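Local structure of antigen TpF1 (Treponema pallidum, 2FJC) at residues E67-Q71 against L72-A76; A12-C15 against E16-Q20; G134-T137 against D138-T142. The protein is a mini-ferritin of the Dps family that binds ferric iron and probably oxidises ferrous iron. All blocks are in the same frame, centred on the assembly; numbering follows the deposited sequence.

Contact 1 of 3, residues E67-Q71 against L72-A76; sequences ERLLQ and LGAQA. With FE (Fe (III) ion), chain R.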
loop_
_atom_site.group_PDB
_atom_site.type_symbol
_atom_site.label_atom_id
_atom_site.label_comp_id
_atom_site.label_asym_id
_atom_site.label_seq_id
_atom_site.Cartn_x
_atom_site.Cartn_y
_atom_site.Cartn_z
ATOM N N GLU B 67 28.393 2.265 -11.617
ATOM C CA GLU B 67 28.700 2.778 -10.296
ATOM C C GLU B 67 29.791 1.979 -9.610
ATOM O O GLU B 67 30.549 2.523 -8.809
ATOM C CB GLU B 67 27.452 2.787 -9.427
ATOM C CG GLU B 67 26.975 4.186 -9.120
ATOM C CD GLU B 67 25.502 4.373 -9.407
ATOM O OE1 GLU B 67 24.693 3.542 -8.936
ATOM O OE2 GLU B 67 25.159 5.353 -10.098
ATOM N N ARG B 68 29.863 0.686 -9.909
ATOM C CA ARG B 68 30.892 -0.140 -9.311
ATOM C C ARG B 68 32.224 0.331 -9.876
ATOM O O ARG B 68 33.229 0.420 -9.172
ATOM C CB ARG B 68 30.664 -1.613 -9.648
ATOM C CG ARG B 68 31.726 -2.543 -9.074
ATOM C CD ARG B 68 31.960 -2.251 -7.603
ATOM N NE ARG B 68 33.009 -3.093 -7.031
ATOM C CZ ARG B 68 33.594 -2.848 -5.863
ATOM N NH1 ARG B 68 33.229 -1.786 -5.152
ATOM N NH2 ARG B 68 34.549 -3.650 -5.414
ATOM N N LEU B 69 32.207 0.645 -11.163
ATOM C CA LEU B 69 33.378 1.132 -11.856
ATOM C C LEU B 69 33.846 2.425 -11.177
ATOM O O LEU B 69 35.041 2.634 -10.956
ATOM C CB LEU B 69 33.009 1.389 -13.309
ATOM C CG LEU B 69 34.085 1.589 -14.360
ATOM C CD1 LEU B 69 35.107 0.476 -14.301
ATOM C CD2 LEU B 69 33.399 1.607 -15.722
ATOM N N LEU B 70 32.899 3.288 -10.841
ATOM C CA LEU B 70 33.230 4.543 -10.179
ATOM C C LEU B 70 33.872 4.268 -8.822
ATOM O O LEU B 70 34.844 4.913 -8.438
ATOM C CB LEU B 70 31.969 5.394 -9.986
ATOM C CG LEU B 70 31.309 5.878 -11.274
ATOM C CD1 LEU B 70 29.998 6.582 -10.974
ATOM C CD2 LEU B 70 32.277 6.805 -11.988
ATOM N N GLN B 71 33.317 3.303 -8.098
ATOM C CA GLN B 71 33.833 2.936 -6.797
ATOM C C GLN B 71 35.256 2.425 -6.891
ATOM O O GLN B 71 36.056 2.656 -5.988
ATOM C CB GLN B 71 32.949 1.864 -6.165
ATOM C CG GLN B 71 31.567 2.345 -5.860
ATOM C CD GLN B 71 30.626 1.220 -5.588
ATOM O OE1 GLN B 71 29.420 1.369 -5.748
ATOM N NE2 GLN B 71 31.161 0.080 -5.172
ATOM N N LEU B 72 35.569 1.733 -7.981
ATOM C CA LEU B 72 36.901 1.183 -8.166
ATOM C C LEU B 72 37.902 2.246 -8.576
ATOM O O LEU B 72 39.052 1.939 -8.880
ATOM C CB LEU B 72 36.874 0.053 -9.194
ATOM C CG LEU B 72 36.192 -1.232 -8.708
ATOM C CD1 LEU B 72 36.149 -2.275 -9.820
ATOM C CD2 LEU B 72 36.939 -1.770 -7.507
ATOM N N GLY B 73 37.460 3.503 -8.581
ATOM C CA GLY B 73 38.348 4.600 -8.923
ATOM C C GLY B 73 38.423 4.978 -10.391
ATOM O O GLY B 73 39.185 5.870 -10.761
ATOM N N ALA B 74 37.649 4.303 -11.233
ATOM C CA ALA B 74 37.654 4.608 -12.660
ATOM C C ALA B 74 36.475 5.508 -13.012
ATOM O O ALA B 74 35.623 5.797 -12.168
ATOM C CB ALA B 74 37.583 3.323 -13.475
ATOM N N GLN B 75 36.444 5.980 -14.249
ATOM C CA GLN B 75 35.333 6.805 -14.691
ATOM C C GLN B 75 34.580 5.931 -15.684
ATOM O O GLN B 75 35.185 5.144 -16.417
ATOM C CB GLN B 75 35.826 8.096 -15.346
ATOM C CG GLN B 75 36.845 8.833 -14.499
ATOM C CD GLN B 75 36.827 10.325 -14.724
ATOM O OE1 GLN B 75 35.986 11.039 -14.178
ATOM N NE2 GLN B 75 37.753 10.808 -15.541
ATOM N N ALA B 76 33.259 6.046 -15.695
ATOM C CA ALA B 76 32.462 5.221 -16.582
ATOM C C ALA B 76 32.277 5.822 -17.962
ATOM O O ALA B 76 32.182 7.045 -18.117
ATOM C CB ALA B 76 31.099 4.947 -15.948
HETATM FE FE FE R . 22.733 5.654 -10.180
#
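L69 and L70 hand their carbonyls to the turn that ends helix 44-71. A74 N bonds to L69 O at 3.1 Å and G73 N to L70 O at 3.0 Å, the paired 6→1 and 5→2 bonds of a Schellman motif, with G73 at positive phi (90°) as the C-prime residue. The two bonds differ: A74 N lies only moderately off the L69 carbonyl plane, whereas G73 N sits well above that of L70. L72 N still makes the last helical bond, to R68 O at 2.9 Å. Folding back of the chain also brings L70 CA against A74 O (3.4 Å) in a nearly straight CA-H...O contact. The tight side belongs to L69. With CG anti to the backbone N (chi1 -165°), its two methyls meet successive parts of the returning chain: CD1 meets A74 CB at 3.9 Å and CD2 meets A76 CA at 3.8 Å. On the R68 side, L72 CD2 rests 3.7 Å from NH2, over one guanidinium face but toward its rim. R68 has stronger partners in T132 and D129. The solvent side is the outer part of the turn, where G73 and Q75 are exposed and the CB of Q75 points away from the helix. More than a turn before the end of the helix, E67 OE2 binds iron together with D63 of the same chain and H36 of a second subunit, the intersubunit ferroxidase-type site of Dps proteins. L69 and L72 pack on helix 8-38, R68 reaches helix 130-154, and W37 of the second subunit and W148 of a third border E67 and L70.

Contact 2 of 3, residues A12-C15 against E16-Q20; sequences AAIC and EQLRQ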
loop_
_atom_site.group_PDB
_atom_site.type_symbol
_atom_site.label_atom_id
_atom_site.label_comp_id
_atom_site.label_asym_id
_atom_site.label_seq_id
_atom_site.Cartn_x
_atom_site.Cartn_y
_atom_site.Cartn_z
ATOM N N ALA B 12 42.596 -3.328 -12.666
ATOM C CA ALA B 12 42.632 -2.739 -13.999
ATOM C C ALA B 12 41.913 -3.636 -14.992
ATOM O O ALA B 12 41.171 -3.166 -15.855
ATOM C CB ALA B 12 44.062 -2.550 -14.458
ATOM N N ALA B 13 42.157 -4.935 -14.884
ATOM C CA ALA B 13 41.519 -5.888 -15.781
ATOM C C ALA B 13 40.005 -5.908 -15.547
ATOM O O ALA B 13 39.219 -5.965 -16.491
ATOM C CB ALA B 13 42.094 -7.272 -15.572
ATOM N N ILE B 14 39.601 -5.861 -14.282
ATOM C CA ILE B 14 38.188 -5.852 -13.941
ATOM C C ILE B 14 37.522 -4.575 -14.459
ATOM O O ILE B 14 36.432 -4.635 -15.031
ATOM C CB ILE B 14 37.991 -5.974 -12.416
ATOM C CG1 ILE B 14 38.309 -7.403 -11.978
ATOM C CG2 ILE B 14 36.577 -5.616 -12.032
ATOM C CD1 ILE B 14 38.394 -7.595 -10.484
ATOM N N CYS B 15 38.174 -3.429 -14.274
ATOM C CA CYS B 15 37.625 -2.164 -14.750
ATOM C C CYS B 15 37.439 -2.175 -16.258
ATOM O O CYS B 15 36.471 -1.624 -16.775
ATOM C CB CYS B 15 38.538 -0.997 -14.380
ATOM S SG CYS B 15 38.464 -0.551 -12.653
ATOM N N GLU B 16 38.375 -2.799 -16.965
ATOM C CA GLU B 16 38.289 -2.863 -18.418
ATOM C C GLU B 16 37.048 -3.675 -18.808
ATOM O O GLU B 16 36.333 -3.327 -19.737
ATOM C CB GLU B 16 39.556 -3.498 -19.001
ATOM C CG GLU B 16 39.858 -3.061 -20.434
ATOM C CD GLU B 16 39.697 -1.547 -20.635
ATOM O OE1 GLU B 16 40.278 -0.771 -19.844
ATOM O OE2 GLU B 16 38.985 -1.131 -21.584
ATOM N N GLN B 17 36.804 -4.759 -18.086
ATOM C CA GLN B 17 35.644 -5.600 -18.336
ATOM C C GLN B 17 34.377 -4.805 -18.043
ATOM O O GLN B 17 33.442 -4.782 -18.851
ATOM C CB GLN B 17 35.692 -6.838 -17.438
ATOM C CG GLN B 17 36.609 -7.949 -17.938
ATOM C CD GLN B 17 36.076 -8.593 -19.207
ATOM O OE1 GLN B 17 35.098 -9.354 -19.176
ATOM N NE2 GLN B 17 36.700 -8.273 -20.339
ATOM N N LEU B 18 34.355 -4.148 -16.884
ATOM C CA LEU B 18 33.211 -3.339 -16.474
ATOM C C LEU B 18 32.878 -2.266 -17.516
ATOM O O LEU B 18 31.715 -2.072 -17.859
ATOM C CB LEU B 18 33.492 -2.703 -15.113
ATOM C CG LEU B 18 32.935 -3.435 -13.889
ATOM C CD1 LEU B 18 32.965 -4.945 -14.064
ATOM C CD2 LEU B 18 33.721 -3.008 -12.675
ATOM N N ARG B 19 33.899 -1.583 -18.020
ATOM C CA ARG B 19 33.708 -0.549 -19.030
ATOM C C ARG B 19 33.012 -1.131 -20.241
ATOM O O ARG B 19 32.136 -0.502 -20.825
ATOM C CB ARG B 19 35.051 0.056 -19.462
ATOM C CG ARG B 19 35.513 1.203 -18.569
ATOM C CD ARG B 19 36.960 1.589 -18.821
ATOM N NE ARG B 19 37.235 1.913 -20.221
ATOM C CZ ARG B 19 36.855 3.037 -20.833
ATOM N NH1 ARG B 19 36.168 3.965 -20.174
ATOM N NH2 ARG B 19 37.184 3.242 -22.106
ATOM N N GLN B 20 33.396 -2.339 -20.622
ATOM C CA GLN B 20 32.771 -2.963 -21.763
ATOM C C GLN B 20 31.327 -3.346 -21.446
ATOM O O GLN B 20 30.446 -3.211 -22.292
ATOM C CB GLN B 20 33.535 -4.201 -22.214
ATOM C CG GLN B 20 32.840 -4.852 -23.389
ATOM C CD GLN B 20 33.622 -5.977 -23.997
ATOM O OE1 GLN B 20 33.860 -7.007 -23.351
ATOM N NE2 GLN B 20 34.030 -5.799 -25.258
HETATM O O HOH W 1 41.622 -0.676 -16.901
#
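I14 and L18, one helical turn apart, meet through both backbone and side chain. The backbone bonds are four consecutive i to i+4 pairs within helix 8-38: E16 N to A12 O, Q17 N to A13 O, L18 N to I14 O and R19 N to C15 O. That of L18 N is the straightest, 2.8 Å long with 168° at the hydrogen, and it approaches I14 O nearly along the C=O axis; the other three donors are tilted from their carbonyl planes. Apolar contact is made where the branches of I14 and L18 lie side by side and point the same way. I14 CG2, placed beside its own carbonyl carbon by a chi1 of -73°, touches L18 CD2 at 3.9 Å, while L18 CD1 lies 3.6 Å from I14 O. R19 keeps its CG 3.5 Å from C15 O, so its aliphatic stem follows the helix surface. Polar interactions gather on the exposed flank. A water donates to A12 O at 2.7 Å and to E16 OE1 at 3.2 Å, so A12 O takes a second donor besides E16 N. The E16 chain bends at chi2 (45°), and its other oxygen, OE2, forms a long salt bridge of 3.8 Å with R19 NE, meeting the guanidinium at its edge. Among the neighbouring helices, the buried C15 and L18 face L69 of helix 44-71, L18 also touches I65, and both reach L72 in the loop beyond; I14, Q17 and L18 lean on helix 99-127, and R19 packs on P77.

Contact 3 of 3, residues G134-T137 against D138-T142; sequences GIIT and DILRT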
loop_
_atom_site.group_PDB
_atom_site.type_symbol
_atom_site.label_atom_id
_atom_site.label_comp_id
_atom_site.label_asym_id
_atom_site.label_seq_id
_atom_site.Cartn_x
_atom_site.Cartn_y
_atom_site.Cartn_z
ATOM N N GLY B 134 29.770 -10.344 -6.407
ATOM C CA GLY B 134 28.356 -10.382 -6.077
ATOM C C GLY B 134 27.481 -9.607 -7.050
ATOM O O GLY B 134 26.390 -10.052 -7.419
ATOM N N ILE B 135 27.953 -8.443 -7.473
ATOM C CA ILE B 135 27.206 -7.640 -8.414
ATOM C C ILE B 135 27.038 -8.380 -9.745
ATOM O O ILE B 135 25.922 -8.500 -10.253
ATOM C CB ILE B 135 27.904 -6.279 -8.660
ATOM C CG1 ILE B 135 27.753 -5.391 -7.420
ATOM C CG2 ILE B 135 27.330 -5.597 -9.908
ATOM C CD1 ILE B 135 28.490 -4.063 -7.521
ATOM N N ILE B 136 28.131 -8.873 -10.316
ATOM C CA ILE B 136 28.025 -9.586 -11.587
ATOM C C ILE B 136 27.218 -10.868 -11.445
ATOM O O ILE B 136 26.394 -11.178 -12.299
ATOM C CB ILE B 136 29.421 -9.918 -12.192
ATOM C CG1 ILE B 136 29.937 -8.714 -12.971
ATOM C CG2 ILE B 136 29.335 -11.101 -13.143
ATOM C CD1 ILE B 136 30.239 -7.564 -12.119
ATOM N N THR B 137 27.444 -11.608 -10.367
ATOM C CA THR B 137 26.711 -12.851 -10.158
ATOM C C THR B 137 25.195 -12.611 -10.103
ATOM O O THR B 137 24.424 -13.411 -10.629
ATOM C CB THR B 137 27.167 -13.558 -8.856
ATOM O OG1 THR B 137 28.557 -13.898 -8.955
ATOM C CG2 THR B 137 26.361 -14.826 -8.631
ATOM N N ASP B 138 24.766 -11.519 -9.469
ATOM C CA ASP B 138 23.339 -11.217 -9.384
ATOM C C ASP B 138 22.778 -11.014 -10.786
ATOM O O ASP B 138 21.688 -11.477 -11.110
ATOM C CB ASP B 138 23.079 -9.954 -8.555
ATOM C CG ASP B 138 23.191 -10.198 -7.052
ATOM O OD1 ASP B 138 23.223 -11.379 -6.634
ATOM O OD2 ASP B 138 23.235 -9.199 -6.289
ATOM N N ILE B 139 23.530 -10.296 -11.607
ATOM C CA ILE B 139 23.137 -10.029 -12.976
ATOM C C ILE B 139 23.139 -11.340 -13.760
ATOM O O ILE B 139 22.238 -11.603 -14.546
ATOM C CB ILE B 139 24.103 -9.028 -13.612
ATOM C CG1 ILE B 139 23.951 -7.671 -12.916
ATOM C CG2 ILE B 139 23.841 -8.926 -15.099
ATOM C CD1 ILE B 139 25.004 -6.633 -13.325
ATOM N N LEU B 140 24.154 -12.161 -13.528
ATOM C CA LEU B 140 24.274 -13.453 -14.179
ATOM C C LEU B 140 23.040 -14.311 -13.854
ATOM O O LEU B 140 22.546 -15.056 -14.703
ATOM C CB LEU B 140 25.538 -14.153 -13.679
ATOM C CG LEU B 140 26.684 -14.572 -14.602
ATOM C CD1 LEU B 140 26.639 -13.870 -15.950
ATOM C CD2 LEU B 140 27.985 -14.282 -13.863
ATOM N N ARG B 141 22.540 -14.208 -12.628
ATOM C CA ARG B 141 21.380 -14.985 -12.239
ATOM C C ARG B 141 20.148 -14.567 -13.029
ATOM O O ARG B 141 19.429 -15.426 -13.533
ATOM C CB ARG B 141 21.094 -14.858 -10.742
ATOM C CG ARG B 141 19.976 -15.792 -10.279
ATOM C CD ARG B 141 19.610 -15.627 -8.801
ATOM N NE ARG B 141 20.787 -15.560 -7.933
ATOM C CZ ARG B 141 20.756 -15.757 -6.616
ATOM N NH1 ARG B 141 19.606 -16.040 -6.013
ATOM N NH2 ARG B 141 21.872 -15.660 -5.901
ATOM N N THR B 142 19.900 -13.264 -13.157
ATOM C CA THR B 142 18.725 -12.836 -13.905
ATOM C C THR B 142 18.881 -13.155 -15.399
ATOM O O THR B 142 17.896 -13.463 -16.078
ATOM C CB THR B 142 18.417 -11.325 -13.711
ATOM O OG1 THR B 142 19.394 -10.541 -14.395
ATOM C CG2 THR B 142 18.427 -10.961 -12.240
#
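G134 O sits over one face of the D138 carboxylate, 3.2 Å from CG and 3.5 Å from both OD1 and OD2; two acceptors meet here, so the approach is packing and not a polar bond. D138 CG lies beside its backbone N (chi1 -77°), which turns the carboxylate back over the preceding helical turn. OD2 pairs with R141 of a third subunit, while the guanidinium of R141, through NH1, pairs with D138 of a fourth. This relay of acid and arginine from subunit to subunit is consistent with a threefold interface of the Dps shell, to which helix 130-154, the last of the four-helix ferritin bundle, contributes. Along that helix D138 N also bonds to G134 O, at 3.0 Å, and L140 N to I136 O, at 2.7 Å. On the inward flank I136 CG2 presses against L140 CD2 at 3.5 Å, the two side chains crossing at a slant, and both touch F117 of helix 99-127. The I135-I139 pair is looser: CG2 of I135 and CD1 of I139 are 4.3 Å apart, facing helix 44-71. T137 returns its OG1 to D133 O, and T142 OG1 donates to I139 O at 3.0 Å.

Three of the four bundle helices contribute to these contacts, which follow one another along the chain without overlap. Contacts 1 and 2 are the close pair, with centres 10 Å apart: L69 CD1 lies 3.7 Å from L18 CB, and L72 CD1 is 3.8 Å from L18 CD2, which ties the helix end at 67-76 to helix 8-38. Contact 3 is more distant, its centre 18 Å from that of contact 1 and 16 Å from that of contact 2, and joins them through R68 CG on I135 CD1 (3.9 Å) and L18 CD1 near I136 CD1 (4.3 Å). Contact 1 alone supplies an iron ligand; the I135 side chain lies about 12 Å from a bound iron.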